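Local atomic coordinates of DNA repair protein RecN (Deinococcus radiodurans, PDB entry 4ABY), a protein that binds and hydrolyses ATP through its SMC-like head domain and may take part in recombinational repair of damaged DNA. Residues Pro38-Arg42 with Val102-Trp106; Leu43-Ala49 with Ser74-Leu80; Asn89-Ile93 with Leu121-Arg126. The contacts are given in a common frame with arbitrary orientation. Numbering follows the deposited sequence.

Interaction 1: Pro38-Arg42 with Val102-Trp106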
ATOM      1  N   PRO A  38       6.545 -15.299  -0.844  1.00 42.00           N
ATOM      2  CA  PRO A  38       7.912 -14.781  -0.718  1.00 36.25           C
ATOM      3  C   PRO A  38       7.937 -13.565   0.202  1.00 38.40           C
ATOM      4  O   PRO A  38       8.379 -12.492  -0.211  1.00 43.80           O
ATOM      5  CB  PRO A  38       8.261 -14.349  -2.150  1.00 38.54           C
ATOM      6  CG  PRO A  38       7.129 -14.864  -3.027  1.00 41.41           C
ATOM      7  CD  PRO A  38       5.942 -14.950  -2.139  1.00 33.89           C
ATOM      8  N   ARG A  39       7.461 -13.731   1.432  1.00 31.09           N
ATOM      9  CA  ARG A  39       7.338 -12.620   2.368  1.00 25.83           C
ATOM     10  C   ARG A  39       8.683 -12.039   2.779  1.00 26.93           C
ATOM     11  O   ARG A  39       9.731 -12.608   2.493  1.00 28.05           O
ATOM     12  CB  ARG A  39       6.595 -13.066   3.625  1.00 23.85           C
ATOM     13  CG  ARG A  39       7.304 -14.153   4.398  1.00 24.76           C
ATOM     14  CD  ARG A  39       6.804 -14.228   5.824  1.00 26.77           C
ATOM     15  NE  ARG A  39       7.069 -15.531   6.421  1.00 30.06           N
ATOM     16  CZ  ARG A  39       8.195 -15.855   7.049  1.00 32.46           C
ATOM     17  NH1 ARG A  39       9.170 -14.963   7.169  1.00 31.29           N
ATOM     18  NH2 ARG A  39       8.348 -17.072   7.557  1.00 35.20           N
ATOM     19  N   LEU A  40       8.641 -10.896   3.452  1.00 28.85           N
ATOM     20  CA  LEU A  40       9.827 -10.332   4.077  1.00 27.51           C
ATOM     21  C   LEU A  40      10.134 -11.139   5.335  1.00 27.86           C
ATOM     22  O   LEU A  40       9.422 -11.041   6.334  1.00 29.37           O
ATOM     23  CB  LEU A  40       9.591  -8.864   4.426  1.00 25.93           C
ATOM     24  CG  LEU A  40      10.691  -8.135   5.197  1.00 25.00           C
ATOM     25  CD1 LEU A  40      11.965  -8.054   4.384  1.00 26.71           C
ATOM     26  CD2 LEU A  40      10.224  -6.750   5.595  1.00 22.20           C
ATOM     27  N   SER A  41      11.189 -11.945   5.275  1.00 28.75           N
ATOM     28  CA  SER A  41      11.522 -12.881   6.346  1.00 27.97           C
ATOM     29  C   SER A  41      12.281 -12.219   7.489  1.00 28.03           C
ATOM     30  O   SER A  41      12.084 -12.554   8.657  1.00 29.87           O
ATOM     31  CB  SER A  41      12.359 -14.041   5.797  1.00 28.45           C
ATOM     32  OG  SER A  41      11.704 -14.698   4.726  1.00 36.71           O
ATOM     33  N   ARG A  42      13.158 -11.287   7.141  1.00 28.71           N
ATOM     34  CA  ARG A  42      14.050 -10.675   8.115  1.00 28.19           C
ATOM     35  C   ARG A  42      14.294  -9.212   7.768  1.00 28.36           C
ATOM     36  O   ARG A  42      14.227  -8.817   6.602  1.00 27.47           O
ATOM     37  CB  ARG A  42      15.373 -11.443   8.157  1.00 28.18           C
ATOM     38  CG  ARG A  42      16.321 -11.042   9.269  1.00 31.67           C
ATOM     39  CD  ARG A  42      17.499 -12.009   9.344  1.00 33.94           C
ATOM     40  NE  ARG A  42      18.605 -11.471  10.130  1.00 35.41           N
ATOM     41  CZ  ARG A  42      18.746 -11.642  11.441  1.00 41.73           C
ATOM     42  NH1 ARG A  42      17.848 -12.347  12.124  1.00 42.39           N
ATOM     43  NH2 ARG A  42      19.785 -11.109  12.073  1.00 35.19           N
ATOM     44  N   VAL A 102      19.870  -0.276   6.075  1.00 20.45           N
ATOM     45  CA  VAL A 102      18.647  -1.060   6.150  1.00 19.63           C
ATOM     46  C   VAL A 102      18.711  -2.247   5.204  1.00 20.42           C
ATOM     47  O   VAL A 102      18.671  -2.078   3.992  1.00 23.35           O
ATOM     48  CB  VAL A 102      17.421  -0.220   5.787  1.00 20.51           C
ATOM     49  CG1 VAL A 102      16.160  -1.054   5.908  1.00 19.56           C
ATOM     50  CG2 VAL A 102      17.341   1.012   6.676  1.00 20.79           C
ATOM     51  N   THR A 103      18.812  -3.447   5.761  1.00 20.30           N
ATOM     52  CA  THR A 103      18.847  -4.659   4.951  1.00 21.79           C
ATOM     53  C   THR A 103      17.555  -5.456   5.128  1.00 23.11           C
ATOM     54  O   THR A 103      17.074  -5.632   6.248  1.00 22.85           O
ATOM     55  CB  THR A 103      20.057  -5.550   5.316  1.00 23.82           C
ATOM     56  OG1 THR A 103      21.227  -4.738   5.479  1.00 27.08           O
ATOM     57  CG2 THR A 103      20.312  -6.588   4.232  1.00 19.22           C
ATOM     58  N   GLY A 104      16.993  -5.929   4.019  1.00 22.64           N
ATOM     59  CA  GLY A 104      15.790  -6.742   4.064  1.00 25.49           C
ATOM     60  C   GLY A 104      15.947  -8.053   3.319  1.00 29.27           C
ATOM     61  O   GLY A 104      16.521  -8.085   2.230  1.00 32.55           O
ATOM     62  N   PHE A 105      15.430  -9.137   3.893  1.00 27.16           N
ATOM     63  CA  PHE A 105      15.553 -10.457   3.277  1.00 27.61           C
ATOM     64  C   PHE A 105      14.202 -11.097   2.988  1.00 26.53           C
ATOM     65  O   PHE A 105      13.367 -11.224   3.876  1.00 29.80           O
ATOM     66  CB  PHE A 105      16.367 -11.386   4.174  1.00 27.59           C
ATOM     67  CG  PHE A 105      17.721 -10.857   4.520  1.00 27.84           C
ATOM     68  CD1 PHE A 105      17.865  -9.889   5.501  1.00 28.34           C
ATOM     69  CD2 PHE A 105      18.849 -11.322   3.866  1.00 23.89           C
ATOM     70  CE1 PHE A 105      19.110  -9.393   5.831  1.00 26.34           C
ATOM     71  CE2 PHE A 105      20.099 -10.831   4.191  1.00 26.38           C
ATOM     72  CZ  PHE A 105      20.229  -9.864   5.177  1.00 26.47           C
ATOM     73  N   TRP A 106      14.002 -11.520   1.746  1.00 28.32           N
ATOM     74  CA  TRP A 106      12.743 -12.144   1.349  1.00 33.71           C
ATOM     75  C   TRP A 106      12.819 -13.673   1.249  1.00 33.74           C
ATOM     76  O   TRP A 106      13.899 -14.252   1.118  1.00 33.27           O
ATOM     77  CB  TRP A 106      12.243 -11.540   0.035  1.00 31.09           C
ATOM     78  CG  TRP A 106      11.570 -10.203   0.206  1.00 32.20           C
ATOM     79  CD1 TRP A 106      10.230  -9.949   0.164  1.00 34.29           C
ATOM     80  CD2 TRP A 106      12.208  -8.941   0.451  1.00 33.82           C
ATOM     81  NE1 TRP A 106       9.993  -8.610   0.364  1.00 35.23           N
ATOM     82  CE2 TRP A 106      11.190  -7.970   0.541  1.00 34.30           C
ATOM     83  CE3 TRP A 106      13.540  -8.540   0.599  1.00 35.48           C
ATOM     84  CZ2 TRP A 106      11.464  -6.619   0.775  1.00 31.40           C
ATOM     85  CZ3 TRP A 106      13.809  -7.201   0.832  1.00 32.52           C
ATOM     86  CH2 TRP A 106      12.776  -6.257   0.918  1.00 30.22           C
TER
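The two segments run roughly antiparallel, their end-to-end directions 147° apart, and pair where strand 42-48 begins and strand 99-105 ends. R42 and F105 form an antiparallel hydrogen-bonded pair: F105 N donates to R42 O at 3.0 Å, and R42 N returns to F105 O at 3.3 Å. F105 O also takes S41 N at 2.7 Å, so S41 and R42 both face F105 in a classic beta bulge. Beyond the bulge, R39 O receives a CA-H...O contact from W106 CA at 3.3 Å. L40 lays its CD1 over the indole, 3.8 Å from the centroid of the six-membered ring of W106 and almost on its normal, a CH-pi contact. P38 O meets the edge of the same indole, 3.2 Å from W106 CD1. The R42 guanidinium turns to a salt bridge with E44. The cross-segment hydrogen bonding is thus entirely backbone, and the side chains contribute apolar and aromatic packing where these two inner strands of the head's antiparallel sheet meet.

Interaction 2: Leu43-Ala49 with Ser74-Leu80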
ATOM      1  N   LEU A  43      14.574  -8.412   8.789  1.00 25.92           N
ATOM      2  CA  LEU A  43      14.774  -6.983   8.609  1.00 23.35           C
ATOM      3  C   LEU A  43      15.882  -6.524   9.534  1.00 25.51           C
ATOM      4  O   LEU A  43      15.814  -6.732  10.745  1.00 26.74           O
ATOM      5  CB  LEU A  43      13.481  -6.231   8.931  1.00 23.37           C
ATOM      6  CG  LEU A  43      13.466  -4.711   8.782  1.00 22.86           C
ATOM      7  CD1 LEU A  43      13.804  -4.299   7.356  1.00 22.41           C
ATOM      8  CD2 LEU A  43      12.112  -4.164   9.190  1.00 16.47           C
ATOM      9  N   GLU A  44      16.913  -5.912   8.966  1.00 23.20           N
ATOM     10  CA  GLU A  44      18.035  -5.443   9.766  1.00 23.13           C
ATOM     11  C   GLU A  44      18.169  -3.935   9.667  1.00 22.42           C
ATOM     12  O   GLU A  44      18.355  -3.389   8.583  1.00 23.18           O
ATOM     13  CB  GLU A  44      19.334  -6.108   9.319  1.00 25.48           C
ATOM     14  CG  GLU A  44      19.349  -7.614   9.478  1.00 28.63           C
ATOM     15  CD  GLU A  44      20.665  -8.217   9.042  1.00 37.01           C
ATOM     16  OE1 GLU A  44      21.588  -7.440   8.710  1.00 34.33           O
ATOM     17  OE2 GLU A  44      20.776  -9.461   9.031  1.00 39.64           O
ATOM     18  N   ILE A  45      18.078  -3.264  10.805  1.00 21.95           N
ATOM     19  CA  ILE A  45      18.183  -1.816  10.833  1.00 21.12           C
ATOM     20  C   ILE A  45      19.334  -1.403  11.731  1.00 19.56           C
ATOM     21  O   ILE A  45      19.448  -1.875  12.853  1.00 23.55           O
ATOM     22  CB  ILE A  45      16.881  -1.167  11.342  1.00 22.03           C
ATOM     23  CG1 ILE A  45      15.700  -1.553  10.449  1.00 19.62           C
ATOM     24  CG2 ILE A  45      17.021   0.340  11.394  1.00 20.86           C
ATOM     25  CD1 ILE A  45      14.360  -1.122  10.998  1.00 20.64           C
ATOM     26  N   ARG A  46      20.193  -0.525  11.233  1.00 22.98           N
ATOM     27  CA  ARG A  46      21.314  -0.047  12.027  1.00 27.43           C
ATOM     28  C   ARG A  46      21.379   1.478  12.016  1.00 26.92           C
ATOM     29  O   ARG A  46      21.315   2.105  10.962  1.00 23.59           O
ATOM     30  CB  ARG A  46      22.627  -0.658  11.528  1.00 31.70           C
ATOM     31  CG  ARG A  46      23.819  -0.406  12.440  1.00 38.04           C
ATOM     32  CD  ARG A  46      25.102  -0.961  11.837  1.00 50.87           C
ATOM     33  NE  ARG A  46      25.313  -0.473  10.473  1.00 61.89           N
ATOM     34  CZ  ARG A  46      25.924   0.671  10.168  1.00 57.39           C
ATOM     35  NH1 ARG A  46      26.391   1.454  11.130  1.00 55.84           N
ATOM     36  NH2 ARG A  46      26.066   1.033   8.897  1.00 56.24           N
ATOM     37  N   ASN A  47      21.485   2.059  13.205  1.00 26.88           N
ATOM     38  CA  ASN A  47      21.569   3.503  13.372  1.00 22.53           C
ATOM     39  C   ASN A  47      20.445   4.274  12.701  1.00 25.04           C
ATOM     40  O   ASN A  47      20.688   5.280  12.043  1.00 27.69           O
ATOM     41  CB  ASN A  47      22.922   4.017  12.889  1.00 27.44           C
ATOM     42  CG  ASN A  47      24.062   3.575  13.783  1.00 35.87           C
ATOM     43  OD1 ASN A  47      23.863   3.289  14.963  1.00 35.67           O
ATOM     44  ND2 ASN A  47      25.266   3.522  13.225  1.00 39.54           N
ATOM     45  N   LEU A  48      19.214   3.805  12.874  1.00 24.95           N
ATOM     46  CA  LEU A  48      18.049   4.533  12.386  1.00 22.64           C
ATOM     47  C   LEU A  48      17.219   5.054  13.558  1.00 24.62           C
ATOM     48  O   LEU A  48      16.638   4.275  14.316  1.00 23.39           O
ATOM     49  CB  LEU A  48      17.198   3.647  11.472  1.00 21.39           C
ATOM     50  CG  LEU A  48      16.073   4.303  10.664  1.00 18.62           C
ATOM     51  CD1 LEU A  48      15.661   3.399   9.525  1.00 17.89           C
ATOM     52  CD2 LEU A  48      14.873   4.645  11.531  1.00 16.88           C
ATOM     53  N   ALA A  49      17.177   6.375  13.705  1.00 24.17           N
ATOM     54  CA  ALA A  49      16.385   7.021  14.749  1.00 20.95           C
ATOM     55  C   ALA A  49      16.754   6.559  16.154  1.00 22.76           C
ATOM     56  O   ALA A  49      17.824   6.890  16.662  1.00 28.61           O
ATOM     57  CB  ALA A  49      14.910   6.812  14.499  1.00 21.51           C
ATOM     58  N   SER A  74       8.998   3.726  12.574  1.00 24.36           N
ATOM     59  CA  SER A  74      10.348   3.852  12.042  1.00 23.67           C
ATOM     60  C   SER A  74      10.807   2.524  11.449  1.00 21.09           C
ATOM     61  O   SER A  74      11.437   2.492  10.391  1.00 23.67           O
ATOM     62  CB  SER A  74      11.317   4.304  13.135  1.00 20.39           C
ATOM     63  OG  SER A  74      10.874   5.503  13.747  1.00 19.69           O
ATOM     64  N   ILE A  75      10.483   1.429  12.129  1.00 19.43           N
ATOM     65  CA  ILE A  75      10.827   0.108  11.640  1.00 19.89           C
ATOM     66  C   ILE A  75      10.052  -0.253  10.381  1.00 22.07           C
ATOM     67  O   ILE A  75      10.622  -0.701   9.392  1.00 25.02           O
ATOM     68  CB  ILE A  75      10.561  -0.942  12.721  1.00 17.15           C
ATOM     69  CG1 ILE A  75      11.401  -0.624  13.956  1.00 22.73           C
ATOM     70  CG2 ILE A  75      10.866  -2.327  12.206  1.00 17.04           C
ATOM     71  CD1 ILE A  75      11.214  -1.605  15.086  1.00 26.62           C
ATOM     72  N   ILE A  76       8.747  -0.031  10.412  1.00 20.84           N
ATOM     73  CA  ILE A  76       7.876  -0.533   9.363  1.00 20.50           C
ATOM     74  C   ILE A  76       7.564   0.453   8.248  1.00 22.76           C
ATOM     75  O   ILE A  76       7.486   0.074   7.082  1.00 25.65           O
ATOM     76  CB  ILE A  76       6.565  -1.019   9.948  1.00 19.48           C
ATOM     77  CG1 ILE A  76       6.852  -2.087  10.990  1.00 23.05           C
ATOM     78  CG2 ILE A  76       5.673  -1.573   8.863  1.00 19.50           C
ATOM     79  CD1 ILE A  76       7.590  -3.246  10.420  1.00 35.14           C
ATOM     80  N   VAL A  77       7.361   1.712   8.598  1.00 20.15           N
ATOM     81  CA  VAL A  77       7.065   2.700   7.582  1.00 19.87           C
ATOM     82  C   VAL A  77       8.351   3.377   7.121  1.00 19.94           C
ATOM     83  O   VAL A  77       8.658   3.386   5.933  1.00 22.16           O
ATOM     84  CB  VAL A  77       6.041   3.743   8.059  1.00 22.19           C
ATOM     85  CG1 VAL A  77       5.640   4.651   6.916  1.00 20.32           C
ATOM     86  CG2 VAL A  77       4.821   3.045   8.623  1.00 24.38           C
ATOM     87  N   ASP A  78       9.110   3.922   8.067  1.00 20.64           N
ATOM     88  CA  ASP A  78      10.314   4.682   7.751  1.00 20.38           C
ATOM     89  C   ASP A  78      11.422   3.836   7.145  1.00 19.71           C
ATOM     90  O   ASP A  78      11.969   4.182   6.104  1.00 22.46           O
ATOM     91  CB  ASP A  78      10.828   5.414   8.991  1.00 24.13           C
ATOM     92  CG  ASP A  78       9.922   6.559   9.404  1.00 28.87           C
ATOM     93  OD1 ASP A  78       9.104   6.999   8.571  1.00 26.37           O
ATOM     94  OD2 ASP A  78      10.031   7.025  10.558  1.00 31.78           O
ATOM     95  N   ALA A  79      11.759   2.729   7.794  1.00 21.90           N
ATOM     96  CA  ALA A  79      12.825   1.859   7.305  1.00 20.37           C
ATOM     97  C   ALA A  79      12.447   1.205   5.985  1.00 21.27           C
ATOM     98  O   ALA A  79      13.140   1.373   4.990  1.00 26.03           O
ATOM     99  CB  ALA A  79      13.178   0.805   8.333  1.00 20.46           C
ATOM    100  N   LEU A  80      11.349   0.458   5.974  1.00 20.46           N
ATOM    101  CA  LEU A  80      10.916  -0.207   4.752  1.00 19.61           C
ATOM    102  C   LEU A  80      10.765   0.788   3.604  1.00 21.26           C
ATOM    103  O   LEU A  80      10.933   0.435   2.441  1.00 25.52           O
ATOM    104  CB  LEU A  80       9.609  -0.969   4.974  1.00 17.64           C
ATOM    105  CG  LEU A  80       9.681  -2.164   5.921  1.00 16.12           C
ATOM    106  CD1 LEU A  80       8.319  -2.811   6.056  1.00 19.27           C
ATOM    107  CD2 LEU A  80      10.700  -3.170   5.432  1.00 18.34           C
TER
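Apolar side chains make nearly all of this contact. L43, I45 and L48 point their CA-to-CB bonds at helix 69-83. L43 spans two of its residues, with CD2 3.7 Å from I75 CG2 and CD1 3.8 Å from L80 CD2. I45 CD1 reaches A79 CB at 3.5 Å and I75 CG2 at 3.9 Å, and L48 CD1 closes on A79 CB at 3.8 Å. The small A79 lets two branched residues approach; the axis of helical segment 74-80 passes 10.2 Å from that of strand 43-46, at 79°, nearly crosswise. This is the helix that begins in the P-loop of the ATPase head, here packed against the antiparallel sheet; S74 belongs to the predicted ATP site. S74 adds further contacts: its CB lies 3.9 Å from L48 CD2, and its OG, hydrogen-bonded to G70 O, lies a loose 4.3 Å from A49 CB. The two backbones are not hydrogen-bonded to each other; within the helix, A79 N to S74 O at 2.6 Å marks a wider pi-type turn.

Interaction 3: Asn89-Ile93 with Leu121-Arg126; sequences NHDLI and LSSAGR
L121, H90 and I93 carry most of this surface contact. Segment 89-93 is a loop with a 3-10 turn at 90-92, in which L92 N bonds N89 O and I93 N bonds H90 O, both at 3.2 Å. An Asx turn opens it, D91 N to N89 OD1 at 3.0 Å. Segment 121-126 ends strand 116-122 and enters a type I turn, S122 to G125, closed by G125 N to S122 O at 2.9 Å. G125 has phi 129°, psi -7°, where a CB would jam against the preceding carbonyl. The closest CA approach is H90 CA to L121 CA, 6.9 Å. L121 (chi1 m, chi2 t) points toward the loop, its CD1 3.4 Å from N89 O. H90 (chi1 -82°, chi2 56°) points the edge of its ring at the turn: NE2 makes a weak hydrogen bond to S122 O at 2.7 Å, and ND1 bonds A88 O. I93 (m, t) sets CD1 4.1 Å from L121 CB and 3.8 Å from S123 N. The arrangement is a loop after the P-loop helix packed on a beta hairpin, strand 116-122 to 127-131. With one weak bond between the segments, their association rests largely on van der Waals packing by L121, I93 and the imidazole.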
ATOM      1  N   ASN A  89      16.018  10.522   3.179  1.00 31.85           N
ATOM      2  CA  ASN A  89      15.803  11.365   4.344  1.00 29.27           C
ATOM      3  C   ASN A  89      16.902  11.185   5.381  1.00 29.84           C
ATOM      4  O   ASN A  89      16.925  10.193   6.107  1.00 30.58           O
ATOM      5  CB  ASN A  89      14.444  11.059   4.964  1.00 28.62           C
ATOM      6  CG  ASN A  89      14.053  12.055   6.022  1.00 26.16           C
ATOM      7  OD1 ASN A  89      14.792  12.996   6.306  1.00 28.18           O
ATOM      8  ND2 ASN A  89      12.879  11.863   6.610  1.00 25.62           N
ATOM      9  N   HIS A  90      17.807  12.155   5.457  1.00 29.49           N
ATOM     10  CA  HIS A  90      18.927  12.078   6.386  1.00 29.08           C
ATOM     11  C   HIS A  90      18.519  12.291   7.837  1.00 25.56           C
ATOM     12  O   HIS A  90      19.309  12.056   8.749  1.00 29.13           O
ATOM     13  CB  HIS A  90      20.024  13.061   5.983  1.00 34.86           C
ATOM     14  CG  HIS A  90      20.915  12.542   4.898  1.00 38.87           C
ATOM     15  ND1 HIS A  90      20.432  12.116   3.681  1.00 40.23           N
ATOM     16  CD2 HIS A  90      22.257  12.373   4.852  1.00 42.39           C
ATOM     17  CE1 HIS A  90      21.439  11.705   2.929  1.00 45.87           C
ATOM     18  NE2 HIS A  90      22.555  11.852   3.616  1.00 53.14           N
ATOM     19  N   ASP A  91      17.285  12.734   8.043  1.00 25.08           N
ATOM     20  CA  ASP A  91      16.752  12.893   9.390  1.00 27.95           C
ATOM     21  C   ASP A  91      16.629  11.522  10.052  1.00 28.27           C
ATOM     22  O   ASP A  91      16.629  11.402  11.278  1.00 28.47           O
ATOM     23  CB  ASP A  91      15.381  13.576   9.353  1.00 29.78           C
ATOM     24  CG  ASP A  91      15.406  14.917   8.631  1.00 36.44           C
ATOM     25  OD1 ASP A  91      16.505  15.362   8.230  1.00 34.53           O
ATOM     26  OD2 ASP A  91      14.321  15.525   8.465  1.00 33.82           O
ATOM     27  N   LEU A  92      16.526  10.491   9.223  1.00 24.30           N
ATOM     28  CA  LEU A  92      16.372   9.126   9.704  1.00 24.19           C
ATOM     29  C   LEU A  92      17.639   8.560  10.344  1.00 26.43           C
ATOM     30  O   LEU A  92      17.565   7.602  11.114  1.00 29.00           O
ATOM     31  CB  LEU A  92      15.920   8.217   8.563  1.00 27.24           C
ATOM     32  CG  LEU A  92      14.416   8.057   8.373  1.00 23.61           C
ATOM     33  CD1 LEU A  92      13.693   9.315   8.798  1.00 24.10           C
ATOM     34  CD2 LEU A  92      14.112   7.699   6.930  1.00 20.55           C
ATOM     35  N   ILE A  93      18.795   9.142  10.026  1.00 23.26           N
ATOM     36  CA  ILE A  93      20.058   8.675  10.593  1.00 27.25           C
ATOM     37  C   ILE A  93      20.114   8.983  12.091  1.00 29.50           C
ATOM     38  O   ILE A  93      19.834  10.106  12.509  1.00 29.76           O
ATOM     39  CB  ILE A  93      21.282   9.303   9.892  1.00 28.02           C
ATOM     40  CG1 ILE A  93      21.140   9.222   8.371  1.00 28.80           C
ATOM     41  CG2 ILE A  93      22.562   8.619  10.339  1.00 26.83           C
ATOM     42  CD1 ILE A  93      22.317   9.797   7.620  1.00 29.95           C
ATOM     43  N   LEU A 121      22.343   5.199   4.102  1.00 31.35           N
ATOM     44  CA  LEU A 121      22.420   6.649   4.054  1.00 29.38           C
ATOM     45  C   LEU A 121      23.629   7.127   4.832  1.00 34.82           C
ATOM     46  O   LEU A 121      23.872   6.686   5.950  1.00 35.39           O
ATOM     47  CB  LEU A 121      21.152   7.279   4.615  1.00 31.23           C
ATOM     48  CG  LEU A 121      19.910   7.122   3.747  1.00 31.69           C
ATOM     49  CD1 LEU A 121      18.766   7.902   4.360  1.00 34.74           C
ATOM     50  CD2 LEU A 121      20.190   7.597   2.335  1.00 33.42           C
ATOM     51  N   SER A 122      24.393   8.027   4.231  1.00 40.01           N
ATOM     52  CA  SER A 122      25.604   8.519   4.860  1.00 40.86           C
ATOM     53  C   SER A 122      25.449   9.980   5.235  1.00 48.68           C
ATOM     54  O   SER A 122      24.939  10.779   4.454  1.00 52.09           O
ATOM     55  CB  SER A 122      26.796   8.338   3.925  1.00 49.78           C
ATOM     56  OG  SER A 122      27.971   8.875   4.499  1.00 60.18           O
ATOM     57  N   SER A 123      25.885  10.323   6.442  1.00 51.29           N
ATOM     58  CA  SER A 123      25.814  11.697   6.923  1.00 53.65           C
ATOM     59  C   SER A 123      26.695  12.602   6.073  1.00 58.14           C
ATOM     60  O   SER A 123      26.560  13.826   6.103  1.00 57.40           O
ATOM     61  CB  SER A 123      26.243  11.773   8.389  1.00 54.02           C
ATOM     62  OG  SER A 123      26.252  13.112   8.848  1.00 66.84           O
ATOM     63  N   ALA A 124      27.536  12.002   5.263  1.00 61.15           N
ATOM     64  CA  ALA A 124      28.359  12.741   4.338  1.00 63.56           C
ATOM     65  C   ALA A 124      27.474  13.443   3.334  1.00 75.75           C
ATOM     66  O   ALA A 124      27.762  14.550   2.917  1.00 78.43           O
ATOM     67  CB  ALA A 124      29.301  11.831   3.637  1.00 53.45           C
ATOM     68  N   GLY A 125      26.395  12.781   2.938  1.00 75.78           N
ATOM     69  CA  GLY A 125      25.483  13.278   1.923  1.00 67.66           C
ATOM     70  C   GLY A 125      25.195  12.266   0.827  1.00 75.27           C
ATOM     71  O   GLY A 125      24.344  12.485  -0.009  1.00 68.19           O
ATOM     72  N   ARG A 126      25.903  11.147   0.841  1.00 76.45           N
ATOM     73  CA  ARG A 126      25.706  10.095  -0.147  1.00 80.26           C
ATOM     74  C   ARG A 126      24.916   8.880   0.345  1.00 77.07           C
ATOM     75  O   ARG A 126      23.925   9.011   1.054  1.00 67.21           O
ATOM     76  CB  ARG A 126      27.026   9.673  -0.793  1.00 79.58           C
ATOM     77  CG  ARG A 126      26.948   9.624  -2.327  1.00 93.24           C
ATOM     78  CD  ARG A 126      28.310   9.799  -2.981  1.00 94.32           C
ATOM     79  NE  ARG A 126      28.310  10.738  -4.110  1.00 98.56           N
ATOM     80  CZ  ARG A 126      29.274  11.625  -4.366  1.00 96.58           C
ATOM     81  NH1 ARG A 126      30.332  11.728  -3.578  1.00 85.50           N
ATOM     82  NH2 ARG A 126      29.182  12.420  -5.411  1.00 94.39           N
TER

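How the interactions relate
All three contacts bear on the same antiparallel sheet of the head, but at different depths. Interaction 2 is the buried one, almost wholly apolar, where helix 69-83 meets the sheet. Interaction 1, partly buried, joins neighbouring strands 42-48 and 99-105 by backbone bonds, while interaction 3 lies at the surface with a single weak side-chain bond. Interaction 2 touches both others: L40 CD2 packs 3.6 Å from L80 CD2 and E44 N sits 2.7 Å from T103 O, a probable hydrogen bond continuing the strand pairing of interaction 1; A49 N lies 2.9 Å from L92 O, probably bonding it to interaction 3. Interactions 1 and 3 do not touch, their centres about 22 Å apart.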